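Local coordinates for protein involved in catabolism of external DNA (Legionella pneumophila subsp. pneumophila, PDB 2OO3) that probably methylates the N6 atom of adenine 2030 in 23S ribosomal RNA, with S-adenosyl-L-methionine as the methyl donor, at residues 208-213 against 222-227; 20-25 against 238-243; 180-185 against 194-199; 148-153 against 163-168. All blocks are in the same frame, centred on the assembly; numbering follows the deposited sequence.

Contact 1 (208-213 against 222-227)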
loop_
_atom_site.group_PDB
_atom_site.type_symbol
_atom_site.label_atom_id
_atom_site.label_comp_id
_atom_site.label_asym_id
_atom_site.label_seq_id
_atom_site.Cartn_x
_atom_site.Cartn_y
_atom_site.Cartn_z
ATOM N N GLN A 208 6.727 16.563 -9.346
ATOM C CA GLN A 208 8.055 16.166 -9.841
ATOM C C GLN A 208 8.272 14.656 -9.728
ATOM O O GLN A 208 8.862 14.017 -10.618
ATOM C CB GLN A 208 9.159 16.931 -9.120
ATOM C CG GLN A 208 9.211 18.441 -9.547
ATOM C CD GLN A 208 10.047 19.261 -8.586
ATOM O OE1 GLN A 208 11.272 19.236 -8.663
ATOM N NE2 GLN A 208 9.388 19.978 -7.659
ATOM N N PHE A 209 7.801 14.103 -8.622
ATOM C CA PHE A 209 7.769 12.646 -8.402
ATOM C C PHE A 209 6.945 11.987 -9.516
ATOM O O PHE A 209 7.411 11.054 -10.191
ATOM C CB PHE A 209 7.157 12.382 -7.010
ATOM C CG PHE A 209 6.813 10.923 -6.728
ATOM C CD1 PHE A 209 7.767 10.058 -6.200
ATOM C CD2 PHE A 209 5.520 10.437 -6.968
ATOM C CE1 PHE A 209 7.440 8.697 -5.917
ATOM C CE2 PHE A 209 5.195 9.080 -6.709
ATOM C CZ PHE A 209 6.154 8.224 -6.183
ATOM N N LEU A 210 5.728 12.487 -9.733
ATOM C CA LEU A 210 4.845 11.893 -10.737
ATOM C C LEU A 210 5.415 11.963 -12.189
ATOM O O LEU A 210 5.204 11.041 -12.982
ATOM C CB LEU A 210 3.450 12.538 -10.670
ATOM C CG LEU A 210 2.589 12.240 -9.434
ATOM C CD1 LEU A 210 1.309 13.039 -9.501
ATOM C CD2 LEU A 210 2.293 10.720 -9.321
ATOM N N ARG A 211 6.166 13.019 -12.520
ATOM C CA ARG A 211 6.754 13.125 -13.865
ATOM C C ARG A 211 7.792 12.021 -14.065
ATOM O O ARG A 211 7.845 11.389 -15.138
ATOM C CB ARG A 211 7.375 14.512 -14.113
ATOM C CG ARG A 211 8.031 14.682 -15.537
ATOM C CD ARG A 211 8.509 16.136 -15.779
ATOM N NE ARG A 211 7.404 17.103 -15.835
ATOM C CZ ARG A 211 6.622 17.309 -16.900
ATOM N NH1 ARG A 211 6.811 16.625 -18.024
ATOM N NH2 ARG A 211 5.637 18.197 -16.837
ATOM N N LYS A 212 8.591 11.760 -13.034
ATOM C CA LYS A 212 9.547 10.646 -13.083
ATOM C C LYS A 212 8.844 9.287 -13.151
ATOM O O LYS A 212 9.256 8.443 -13.924
ATOM C CB LYS A 212 10.519 10.657 -11.888
ATOM C CG LYS A 212 11.351 11.908 -11.776
ATOM C CD LYS A 212 11.848 12.382 -13.142
ATOM C CE LYS A 212 13.216 11.836 -13.471
ATOM N NZ LYS A 212 13.779 12.545 -14.659
ATOM N N MET A 213 7.778 9.093 -12.375
ATOM C CA MET A 213 7.022 7.827 -12.440
ATOM C C MET A 213 6.448 7.617 -13.849
ATOM O O MET A 213 6.479 6.503 -14.399
ATOM C CB MET A 213 5.875 7.798 -11.407
ATOM C CG MET A 213 6.350 7.671 -9.947
ATOM S SD MET A 213 7.537 6.298 -9.554
ATOM C CE MET A 213 6.640 4.861 -10.231
ATOM N N ARG A 222 -2.738 5.786 -11.961
ATOM C CA ARG A 222 -2.508 6.630 -10.811
ATOM C C ARG A 222 -3.852 6.815 -10.136
ATOM O O ARG A 222 -4.837 7.097 -10.823
ATOM C CB ARG A 222 -1.952 7.979 -11.280
ATOM C CG ARG A 222 -2.317 9.094 -10.330
ATOM C CD ARG A 222 -1.429 10.281 -10.464
ATOM N NE ARG A 222 -1.751 11.143 -11.578
ATOM C CZ ARG A 222 -1.933 12.471 -11.476
ATOM N NH1 ARG A 222 -1.862 13.110 -10.302
ATOM N NH2 ARG A 222 -2.188 13.174 -12.565
ATOM N N ILE A 223 -3.921 6.590 -8.822
ATOM C CA ILE A 223 -5.136 6.844 -8.070
ATOM C C ILE A 223 -4.825 7.835 -6.937
ATOM O O ILE A 223 -3.724 7.819 -6.367
ATOM C CB ILE A 223 -5.753 5.529 -7.552
ATOM C CG1 ILE A 223 -4.834 4.878 -6.509
ATOM C CG2 ILE A 223 -6.008 4.573 -8.749
ATOM C CD1 ILE A 223 -5.488 3.675 -5.747
ATOM N N GLU A 224 -5.752 8.754 -6.656
ATOM C CA GLU A 224 -5.516 9.713 -5.582
ATOM C C GLU A 224 -6.812 9.945 -4.841
ATOM O O GLU A 224 -7.878 9.788 -5.408
ATOM C CB GLU A 224 -4.967 11.053 -6.102
ATOM C CG GLU A 224 -3.612 10.938 -6.758
ATOM C CD GLU A 224 -2.970 12.289 -7.086
ATOM O OE1 GLU A 224 -3.638 13.342 -6.889
ATOM O OE2 GLU A 224 -1.816 12.279 -7.554
ATOM N N LEU A 225 -6.681 10.301 -3.573
ATOM C CA LEU A 225 -7.794 10.575 -2.682
ATOM C C LEU A 225 -7.433 11.884 -2.000
ATOM O O LEU A 225 -6.366 12.002 -1.410
ATOM C CB LEU A 225 -7.899 9.434 -1.650
ATOM C CG LEU A 225 -8.956 9.491 -0.548
ATOM C CD1 LEU A 225 -10.362 9.475 -1.117
ATOM C CD2 LEU A 225 -8.789 8.320 0.426
ATOM N N HIS A 226 -8.321 12.860 -2.075
ATOM C CA HIS A 226 -8.037 14.178 -1.578
ATOM C C HIS A 226 -9.106 14.564 -0.561
ATOM O O HIS A 226 -10.318 14.510 -0.843
ATOM C CB HIS A 226 -7.984 15.168 -2.733
ATOM C CG HIS A 226 -6.854 14.925 -3.676
ATOM N ND1 HIS A 226 -5.534 15.112 -3.320
ATOM C CD2 HIS A 226 -6.840 14.520 -4.965
ATOM C CE1 HIS A 226 -4.756 14.817 -4.348
ATOM N NE2 HIS A 226 -5.525 14.454 -5.357
ATOM N N LEU A 227 -8.648 14.940 0.633
ATOM C CA LEU A 227 -9.571 15.331 1.675
ATOM C C LEU A 227 -10.183 16.731 1.457
ATOM O O LEU A 227 -11.266 17.009 1.960
ATOM C CB LEU A 227 -8.877 15.282 3.034
ATOM C CG LEU A 227 -8.390 13.935 3.532
ATOM C CD1 LEU A 227 -7.662 14.157 4.870
ATOM C CD2 LEU A 227 -9.549 12.962 3.690
#

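Contact 2 (20-25 against 238-243)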
loop_
_atom_site.group_PDB
_atom_site.type_symbol
_atom_site.label_atom_id
_atom_site.label_comp_id
_atom_site.label_asym_id
_atom_site.label_seq_id
_atom_site.Cartn_x
_atom_site.Cartn_y
_atom_site.Cartn_z
ATOM N N HIS A 20 -4.006 0.212 2.007
ATOM C CA HIS A 20 -4.176 -1.192 2.380
ATOM C C HIS A 20 -5.314 -1.885 1.631
ATOM O O HIS A 20 -5.198 -3.046 1.301
ATOM C CB HIS A 20 -4.324 -1.340 3.891
ATOM C CG HIS A 20 -3.055 -1.038 4.643
ATOM N ND1 HIS A 20 -3.053 -0.537 5.928
ATOM C CD2 HIS A 20 -1.747 -1.190 4.297
ATOM C CE1 HIS A 20 -1.806 -0.399 6.347
ATOM N NE2 HIS A 20 -0.995 -0.779 5.374
ATOM N N ILE A 21 -6.395 -1.166 1.332
ATOM C CA ILE A 21 -7.442 -1.757 0.513
ATOM C C ILE A 21 -6.875 -2.034 -0.867
ATOM O O ILE A 21 -7.138 -3.116 -1.434
ATOM C CB ILE A 21 -8.687 -0.830 0.387
ATOM C CG1 ILE A 21 -9.283 -0.617 1.782
ATOM C CG2 ILE A 21 -9.714 -1.443 -0.596
ATOM C CD1 ILE A 21 -10.391 0.468 1.838
ATOM N N THR A 22 -6.112 -1.060 -1.400
ATOM C CA THR A 22 -5.404 -1.233 -2.687
ATOM C C THR A 22 -4.547 -2.495 -2.665
ATOM O O THR A 22 -4.649 -3.328 -3.558
ATOM C CB THR A 22 -4.561 -0.010 -3.039
ATOM O OG1 THR A 22 -5.453 1.113 -3.222
ATOM C CG2 THR A 22 -3.795 -0.232 -4.344
ATOM N N LEU A 23 -3.705 -2.632 -1.647
ATOM C CA LEU A 23 -2.917 -3.857 -1.467
ATOM C C LEU A 23 -3.806 -5.116 -1.493
ATOM O O LEU A 23 -3.507 -6.066 -2.206
ATOM C CB LEU A 23 -2.136 -3.778 -0.140
ATOM C CG LEU A 23 -1.316 -5.013 0.253
ATOM C CD1 LEU A 23 -0.290 -5.432 -0.826
ATOM C CD2 LEU A 23 -0.600 -4.760 1.614
ATOM N N THR A 24 -4.905 -5.126 -0.732
ATOM C CA THR A 24 -5.756 -6.320 -0.687
ATOM C C THR A 24 -6.309 -6.701 -2.062
ATOM O O THR A 24 -6.426 -7.896 -2.367
ATOM C CB THR A 24 -6.894 -6.269 0.375
ATOM O OG1 THR A 24 -7.931 -5.362 -0.029
ATOM C CG2 THR A 24 -6.357 -5.894 1.789
ATOM N N ARG A 25 -6.614 -5.700 -2.895
ATOM C CA ARG A 25 -7.215 -5.962 -4.220
ATOM C C ARG A 25 -6.125 -6.518 -5.130
ATOM O O ARG A 25 -6.366 -7.456 -5.915
ATOM C CB ARG A 25 -7.829 -4.677 -4.809
ATOM C CG ARG A 25 -8.942 -4.080 -3.920
ATOM C CD ARG A 25 -10.355 -4.602 -4.236
ATOM N NE ARG A 25 -10.479 -5.971 -4.741
ATOM C CZ ARG A 25 -10.911 -7.018 -4.034
ATOM N NH1 ARG A 25 -11.221 -6.921 -2.758
ATOM N NH2 ARG A 25 -11.005 -8.190 -4.605
ATOM N N CYS A 238 -3.449 11.820 -0.783
ATOM C CA CYS A 238 -2.363 10.892 -1.088
ATOM C C CYS A 238 -2.729 10.099 -2.328
ATOM O O CYS A 238 -3.858 10.202 -2.836
ATOM C CB CYS A 238 -2.159 9.947 0.118
ATOM S SG CYS A 238 -3.496 8.759 0.304
ATOM N N GLY A 239 -1.803 9.292 -2.815
ATOM C CA GLY A 239 -2.103 8.501 -4.010
ATOM C C GLY A 239 -1.298 7.246 -4.099
ATOM O O GLY A 239 -0.409 7.008 -3.254
ATOM N N LEU A 240 -1.631 6.417 -5.084
ATOM C CA LEU A 240 -0.747 5.283 -5.451
ATOM C C LEU A 240 -0.546 5.227 -6.962
ATOM O O LEU A 240 -1.446 5.550 -7.735
ATOM C CB LEU A 240 -1.245 3.929 -4.888
ATOM C CG LEU A 240 -1.378 3.872 -3.350
ATOM C CD1 LEU A 240 -2.842 4.041 -2.904
ATOM C CD2 LEU A 240 -0.843 2.565 -2.811
ATOM N N TRP A 241 0.670 4.871 -7.353
ATOM C CA TRP A 241 1.046 4.720 -8.740
ATOM C C TRP A 241 1.327 3.236 -8.954
ATOM O O TRP A 241 2.145 2.653 -8.239
ATOM C CB TRP A 241 2.291 5.566 -9.046
ATOM C CG TRP A 241 2.604 5.546 -10.525
ATOM C CD1 TRP A 241 3.137 4.515 -11.239
ATOM C CD2 TRP A 241 2.360 6.595 -11.453
ATOM N NE1 TRP A 241 3.258 4.860 -12.568
ATOM C CE2 TRP A 241 2.777 6.134 -12.725
ATOM C CE3 TRP A 241 1.824 7.892 -11.337
ATOM C CZ2 TRP A 241 2.676 6.925 -13.887
ATOM C CZ3 TRP A 241 1.729 8.693 -12.512
ATOM C CH2 TRP A 241 2.137 8.188 -13.760
ATOM N N ILE A 242 0.621 2.621 -9.902
ATOM C CA ILE A 242 0.747 1.181 -10.122
ATOM C C ILE A 242 1.192 0.942 -11.547
ATOM O O ILE A 242 0.596 1.481 -12.480
ATOM C CB ILE A 242 -0.590 0.400 -9.806
ATOM C CG1 ILE A 242 -0.983 0.607 -8.332
ATOM C CG2 ILE A 242 -0.405 -1.097 -10.084
ATOM C CD1 ILE A 242 -2.405 0.335 -7.991
ATOM N N ILE A 243 2.286 0.207 -11.689
ATOM C CA ILE A 243 2.764 -0.262 -12.987
ATOM C C ILE A 243 2.331 -1.711 -13.171
ATOM O O ILE A 243 2.476 -2.538 -12.264
ATOM C CB ILE A 243 4.285 -0.182 -13.078
ATOM C CG1 ILE A 243 4.735 1.284 -12.872
ATOM C CG2 ILE A 243 4.802 -0.733 -14.447
ATOM C CD1 ILE A 243 6.282 1.471 -12.670
#

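Contact 3 (180-185 against 194-199)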
loop_
_atom_site.group_PDB
_atom_site.type_symbol
_atom_site.label_atom_id
_atom_site.label_comp_id
_atom_site.label_asym_id
_atom_site.label_seq_id
_atom_site.Cartn_x
_atom_site.Cartn_y
_atom_site.Cartn_z
ATOM N N TYR A 180 13.688 6.760 -9.158
ATOM C CA TYR A 180 14.976 6.304 -9.683
ATOM C C TYR A 180 15.141 4.792 -9.431
ATOM O O TYR A 180 15.447 4.046 -10.346
ATOM C CB TYR A 180 16.135 7.052 -9.029
ATOM C CG TYR A 180 17.495 6.736 -9.645
ATOM C CD1 TYR A 180 17.865 7.302 -10.848
ATOM C CD2 TYR A 180 18.394 5.870 -9.019
ATOM C CE1 TYR A 180 19.097 7.038 -11.424
ATOM C CE2 TYR A 180 19.650 5.591 -9.594
ATOM C CZ TYR A 180 19.986 6.193 -10.799
ATOM O OH TYR A 180 21.220 5.951 -11.419
ATOM N N ALA A 181 14.924 4.367 -8.190
ATOM C CA ALA A 181 15.009 2.960 -7.839
ATOM C C ALA A 181 13.977 2.088 -8.596
ATOM O O ALA A 181 14.305 0.985 -9.056
ATOM C CB ALA A 181 14.853 2.783 -6.331
ATOM N N ILE A 182 12.731 2.547 -8.683
ATOM C CA ILE A 182 11.718 1.801 -9.465
ATOM C C ILE A 182 12.095 1.727 -10.940
ATOM O O ILE A 182 11.960 0.676 -11.555
ATOM C CB ILE A 182 10.298 2.379 -9.295
ATOM C CG1 ILE A 182 9.903 2.371 -7.812
ATOM C CG2 ILE A 182 9.259 1.631 -10.196
ATOM C CD1 ILE A 182 8.651 3.227 -7.469
ATOM N N LYS A 183 12.587 2.828 -11.522
ATOM C CA LYS A 183 13.003 2.776 -12.914
ATOM C C LYS A 183 14.059 1.688 -13.116
ATOM O O LYS A 183 13.969 0.900 -14.076
ATOM C CB LYS A 183 13.521 4.148 -13.401
ATOM C CG LYS A 183 13.841 4.160 -14.922
ATOM C CD LYS A 183 14.201 5.576 -15.384
ATOM C CE LYS A 183 14.925 5.555 -16.692
ATOM N NZ LYS A 183 15.349 6.960 -17.094
ATOM N N ASN A 184 15.015 1.592 -12.191
ATOM C CA ASN A 184 16.101 0.611 -12.326
ATOM C C ASN A 184 15.553 -0.810 -12.224
ATOM O O ASN A 184 15.906 -1.671 -13.030
ATOM C CB ASN A 184 17.167 0.797 -11.239
ATOM C CG ASN A 184 18.180 -0.349 -11.212
ATOM O OD1 ASN A 184 18.259 -1.128 -10.231
ATOM N ND2 ASN A 184 18.941 -0.480 -12.308
ATOM N N ALA A 185 14.687 -1.014 -11.220
ATOM C CA ALA A 185 14.039 -2.289 -10.959
ATOM C C ALA A 185 13.236 -2.711 -12.187
ATOM O O ALA A 185 13.356 -3.832 -12.640
ATOM C CB ALA A 185 13.130 -2.164 -9.734
ATOM N N TYR A 194 4.352 -3.207 -9.789
ATOM C CA TYR A 194 4.922 -2.218 -8.867
ATOM C C TYR A 194 3.811 -1.297 -8.319
ATOM O O TYR A 194 3.008 -0.769 -9.083
ATOM C CB TYR A 194 5.995 -1.371 -9.586
ATOM C CG TYR A 194 7.178 -2.206 -10.081
ATOM C CD1 TYR A 194 8.320 -2.381 -9.293
ATOM C CD2 TYR A 194 7.145 -2.846 -11.331
ATOM C CE1 TYR A 194 9.402 -3.155 -9.739
ATOM C CE2 TYR A 194 8.252 -3.637 -11.785
ATOM C CZ TYR A 194 9.357 -3.776 -10.976
ATOM O OH TYR A 194 10.434 -4.548 -11.403
ATOM N N CYS A 195 3.754 -1.138 -7.004
ATOM C CA CYS A 195 2.768 -0.276 -6.384
ATOM C C CYS A 195 3.481 0.641 -5.396
ATOM O O CYS A 195 4.003 0.190 -4.378
ATOM C CB CYS A 195 1.732 -1.106 -5.639
ATOM S SG CYS A 195 0.450 -0.116 -4.881
ATOM N N VAL A 196 3.496 1.936 -5.681
ATOM C CA VAL A 196 4.160 2.884 -4.766
ATOM C C VAL A 196 3.134 3.906 -4.252
ATOM O O VAL A 196 2.371 4.485 -5.041
ATOM C CB VAL A 196 5.386 3.565 -5.433
ATOM C CG1 VAL A 196 4.994 4.292 -6.714
ATOM C CG2 VAL A 196 6.139 4.519 -4.454
ATOM N N TRP A 197 3.100 4.062 -2.928
ATOM C CA TRP A 197 2.274 5.054 -2.252
ATOM C C TRP A 197 3.045 6.380 -2.227
ATOM O O TRP A 197 4.281 6.393 -2.015
ATOM C CB TRP A 197 1.981 4.588 -0.803
ATOM C CG TRP A 197 1.168 5.606 -0.030
ATOM C CD1 TRP A 197 -0.207 5.798 -0.088
ATOM C CD2 TRP A 197 1.688 6.630 0.826
ATOM N NE1 TRP A 197 -0.557 6.872 0.707
ATOM C CE2 TRP A 197 0.583 7.393 1.285
ATOM C CE3 TRP A 197 2.987 6.994 1.227
ATOM C CZ2 TRP A 197 0.740 8.494 2.130
ATOM C CZ3 TRP A 197 3.142 8.061 2.104
ATOM C CH2 TRP A 197 2.019 8.793 2.561
ATOM N N TYR A 198 2.320 7.500 -2.344
ATOM C CA TYR A 198 2.932 8.824 -2.186
ATOM C C TYR A 198 1.945 9.789 -1.531
ATOM O O TYR A 198 0.718 9.623 -1.689
ATOM C CB TYR A 198 3.383 9.359 -3.551
ATOM C CG TYR A 198 2.261 9.536 -4.552
ATOM C CD1 TYR A 198 1.564 10.738 -4.643
ATOM C CD2 TYR A 198 1.906 8.496 -5.431
ATOM C CE1 TYR A 198 0.526 10.909 -5.584
ATOM C CE2 TYR A 198 0.904 8.653 -6.359
ATOM C CZ TYR A 198 0.211 9.855 -6.429
ATOM O OH TYR A 198 -0.789 9.983 -7.356
ATOM N N PRO A 199 2.459 10.779 -0.772
ATOM C CA PRO A 199 1.606 11.789 -0.185
ATOM C C PRO A 199 1.434 13.006 -1.078
ATOM O O PRO A 199 2.198 13.214 -2.022
ATOM C CB PRO A 199 2.392 12.215 1.070
ATOM C CG PRO A 199 3.832 12.045 0.690
ATOM C CD PRO A 199 3.872 10.953 -0.370
#

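Contact 4 (148-153 against 163-168)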
loop_
_atom_site.group_PDB
_atom_site.type_symbol
_atom_site.label_atom_id
_atom_site.label_comp_id
_atom_site.label_asym_id
_atom_site.label_seq_id
_atom_site.Cartn_x
_atom_site.Cartn_y
_atom_site.Cartn_z
ATOM N N SER A 148 17.346 0.052 -1.658
ATOM C CA SER A 148 18.590 -0.491 -2.184
ATOM C C SER A 148 18.436 -1.962 -2.573
ATOM O O SER A 148 19.058 -2.401 -3.524
ATOM C CB SER A 148 19.759 -0.258 -1.193
ATOM O OG SER A 148 19.762 -1.225 -0.140
ATOM N N LYS A 149 17.564 -2.700 -1.891
ATOM C CA LYS A 149 17.335 -4.122 -2.195
ATOM C C LYS A 149 16.636 -4.424 -3.507
ATOM O O LYS A 149 16.790 -5.540 -4.046
ATOM C CB LYS A 149 16.547 -4.818 -1.078
ATOM C CG LYS A 149 17.396 -5.336 0.045
ATOM C CD LYS A 149 18.303 -6.446 -0.424
ATOM C CE LYS A 149 19.195 -6.949 0.694
ATOM N NZ LYS A 149 20.189 -7.902 0.128
ATOM N N LEU A 150 15.849 -3.470 -4.011
ATOM C CA LEU A 150 15.204 -3.629 -5.308
ATOM C C LEU A 150 16.187 -4.171 -6.368
ATOM O O LEU A 150 15.887 -5.135 -7.091
ATOM C CB LEU A 150 14.589 -2.309 -5.764
ATOM C CG LEU A 150 13.324 -1.845 -5.042
ATOM C CD1 LEU A 150 12.860 -0.506 -5.577
ATOM C CD2 LEU A 150 12.208 -2.890 -5.202
ATOM N N ASN A 151 17.374 -3.572 -6.429
ATOM C CA ASN A 151 18.366 -3.933 -7.416
ATOM C C ASN A 151 18.846 -5.388 -7.296
ATOM O O ASN A 151 19.046 -6.053 -8.300
ATOM C CB ASN A 151 19.524 -2.930 -7.321
ATOM C CG ASN A 151 20.627 -3.163 -8.358
ATOM O OD1 ASN A 151 21.826 -3.163 -8.001
ATOM N ND2 ASN A 151 20.247 -3.319 -9.640
ATOM N N ALA A 152 18.977 -5.888 -6.066
ATOM C CA ALA A 152 19.550 -7.215 -5.811
ATOM C C ALA A 152 18.575 -8.375 -6.002
ATOM O O ALA A 152 19.005 -9.510 -6.304
ATOM C CB ALA A 152 20.124 -7.270 -4.397
ATOM N N LEU A 153 17.279 -8.101 -5.803
ATOM C CA LEU A 153 16.268 -9.149 -5.659
ATOM C C LEU A 153 15.411 -9.359 -6.889
ATOM O O LEU A 153 14.606 -10.281 -6.907
ATOM C CB LEU A 153 15.340 -8.860 -4.466
ATOM C CG LEU A 153 16.023 -8.773 -3.092
ATOM C CD1 LEU A 153 15.024 -8.410 -2.045
ATOM C CD2 LEU A 153 16.700 -10.087 -2.734
ATOM N N ILE A 163 5.638 -5.755 -5.904
ATOM C CA ILE A 163 6.603 -4.936 -5.184
ATOM C C ILE A 163 5.794 -3.768 -4.608
ATOM O O ILE A 163 5.244 -2.962 -5.349
ATOM C CB ILE A 163 7.752 -4.462 -6.111
ATOM C CG1 ILE A 163 8.518 -5.669 -6.733
ATOM C CG2 ILE A 163 8.767 -3.676 -5.317
ATOM C CD1 ILE A 163 8.048 -6.052 -8.169
ATOM N N PHE A 164 5.688 -3.732 -3.291
ATOM C CA PHE A 164 4.831 -2.779 -2.590
ATOM C C PHE A 164 5.727 -1.830 -1.843
ATOM O O PHE A 164 6.427 -2.225 -0.921
ATOM C CB PHE A 164 3.870 -3.505 -1.611
ATOM C CG PHE A 164 2.821 -2.615 -1.000
ATOM C CD1 PHE A 164 1.715 -2.157 -1.763
ATOM C CD2 PHE A 164 2.908 -2.257 0.333
ATOM C CE1 PHE A 164 0.733 -1.327 -1.175
ATOM C CE2 PHE A 164 1.935 -1.415 0.925
ATOM C CZ PHE A 164 0.851 -0.958 0.174
ATOM N N ILE A 165 5.705 -0.571 -2.282
ATOM C CA ILE A 165 6.637 0.456 -1.818
ATOM C C ILE A 165 5.929 1.552 -1.047
ATOM O O ILE A 165 5.143 2.317 -1.621
ATOM C CB ILE A 165 7.385 1.050 -3.041
ATOM C CG1 ILE A 165 8.080 -0.093 -3.806
ATOM C CG2 ILE A 165 8.403 2.081 -2.579
ATOM C CD1 ILE A 165 8.511 0.229 -5.208
ATOM N N ASP A 166 6.196 1.625 0.259
ATOM C CA ASP A 166 5.499 2.574 1.127
ATOM C C ASP A 166 6.470 3.509 1.861
ATOM O O ASP A 166 6.626 3.405 3.066
ATOM C CB ASP A 166 4.595 1.798 2.097
ATOM C CG ASP A 166 3.695 2.695 2.932
ATOM O OD1 ASP A 166 3.459 3.890 2.558
ATOM O OD2 ASP A 166 3.231 2.181 3.982
ATOM N N PRO A 167 7.103 4.458 1.138
ATOM C CA PRO A 167 8.097 5.334 1.793
ATOM C C PRO A 167 7.458 6.317 2.744
ATOM O O PRO A 167 6.270 6.614 2.589
ATOM C CB PRO A 167 8.749 6.101 0.616
ATOM C CG PRO A 167 8.258 5.390 -0.652
ATOM C CD PRO A 167 6.936 4.788 -0.292
ATOM N N SER A 168 8.233 6.802 3.726
ATOM C CA SER A 168 7.777 7.896 4.601
ATOM C C SER A 168 7.869 9.301 3.971
ATOM O O SER A 168 7.112 10.191 4.369
ATOM C CB SER A 168 8.550 7.882 5.920
ATOM O OG SER A 168 9.880 8.372 5.741
#

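Contact 1 (208-213 against 222-227)
Leu210 brings a methyl group against a buried ion pair on the neighbouring strand. Its CD1 lies 3.3 Å from Arg222 NH1, meeting the guanidinium obliquely, and 3.8 Å from Glu224 OE2, while its CD2 rests 3.9 Å from Arg222 CD. The Leu210 and Arg222 side chains cross at about a right angle. A bend in the arginine chain (chi3 80°) turns Arg222 NH1 to Glu224, where it donates to OE2 at 2.9 Å. This bond leaves the guanidinium nearly in its plane but comes down on the carboxylate from above. The other carboxylate oxygen, Glu224 OE1, takes a bond from His226 NE2 at 2.7 Å, on its anti side. Farther out, Tyr198 OH also bonds to Glu224 OE2, and Glu274 pairs with Arg222 NH2, so both charges have a partner outside the two segments. The contact packs helix 203-216 on strand 220-226 at the antiparallel end of the sheet, a helix-on-sheet layer of the Rossmann-like methyltransferase fold.

Contact 2 (20-25 against 238-243)
Thr22, facing the sheet from helix 14-30, meets Leu240 and Ile242 of strand 237-243. The arrangement is a helix packed on one face of a central mixed sheet, as in Rossmann-like methyltransferases, although the partners are more than two hundred residues apart in sequence. The first residue of the helical segment, His20, directs its side chain away from the strand; its ND1 is hydrogen-bonded to Tyr99 OH and its ring also meets Phe105. It is a predicted S-adenosyl-L-methionine ligand, so this helix probably serves the cofactor site as well as the core. Ile21 leans instead on Val256 of helix 249-263. At Thr22 the two branches part: OG1, beside the backbone N (chi1 -64°), is hydrogen-bonded to Ile18 O one turn earlier, which satisfies the buried hydroxyl without help from the apolar strand. Phe249 and Ile253 border the same threonine. Leu23 CB packs on the ring of Phe164 of strand 161-165, and Thr24 OG1 donates at 2.8 Å to Ile21 O, which also accepts from Arg25 N. Arg25 closes the segment with salt bridges to Glu82 and Glu252. Across the interface Thr22 meets both partners tip to tip: Thr22 OG1 is 3.9 Å from Leu240 CD1, and the methyl Thr22 CG2 is 3.9 Å from Ile242 CD1.

Contact 3 (180-185 against 194-199)
Ile182 drives its long branch into the side of Val196, the CD1 methyl resting 3.9 Å from both Val196 CB and CG1 and 4.1 Å from CG2. The isoleucine tip thus sits against the fork of the valine, with both valine methyls in touch with it. The shorter branch of Ile182, CG2, reaches back to Tyr194 CD1 at 4.2 Å, an oblique touch on the ring. Helix 174-188 and strand 193-200 are successive members of a beta-alpha-beta unit that starts at strand 161-165; in these segments they run antiparallel, at 178°, with axes 10.9 Å apart. The Tyr194 ring lies between the strand and the last turn of the helical segment, beside Ala185. One turn on from Ile182, this small residue provides the hollow: Ala185 CB lies 3.9 Å from Tyr194 CE1. The phenol OH passes the Ala185 carbonyl and is hydrogen-bonded to Phe189 O, just past the helix.

Contact 4 (148-153 against 163-168)
Leu150 and Ile163 form the close part of this interface, with Leu150 CD2 only 3.5 Å from Ile163 CG2 and the two side chains crossing at a slant. With CG beside the backbone N (chi1 -73°), the leucine sets one methyl against each isoleucine; its second methyl, Leu150 CD1, stops 4.4 Å from Ile165 CD1, a much looser touch. Leu40 on strand 38-41 and Thr42 in the loop beyond it border the same leucine, while Tyr194 touches Ile163 and Ile182 touches Ile165, so the apolar patch is buried on several sides. Here helix 146-153, weakly bonded in this segment, lies on the parallel half of a Rossmann-like sheet. Strand 161-165 runs directly into Asp166, Pro167 and Ser168, the start of an Asp-Pro-Ser-Tyr sequence that resembles the Asp-Pro-Pro-Tyr motif of N6-adenine methyltransferases, with serine in place of the second proline. Asp166 is the predicted proton acceptor, forms a salt bridge with Lys19, and makes no contact with the helical segment. The outer surface of the helix contrasts with the leucine side: Ser148, Asn151 and Ala152 are exposed, Lys149 NZ pairs with a sulfate ion probably from the crystallisation liquor, and Asn151 O accepts a hydrogen bond from Lys188 NZ.

How the contacts relate
From the N terminus, helix 14-30 opens contact 2, which closes only at strand 237-243 and so encloses the other three. Within that long excursion contact 4, contact 3 and contact 1 follow in series, each closing a short helix-to-strand loop before the next begins; none cross. Contact 4 ends on strand 161-165, which begins the beta-alpha-beta unit whose helix and second strand form contact 3, and contact 1 follows on with helix 203-216 and strand 220-226. Backbone pairing places the strands in the order 161-165, 193-200, 237-243, 220-226. Contacts 1, 3 and 4 pack helices on one face of this sheet; contact 2 lies on the opposite face.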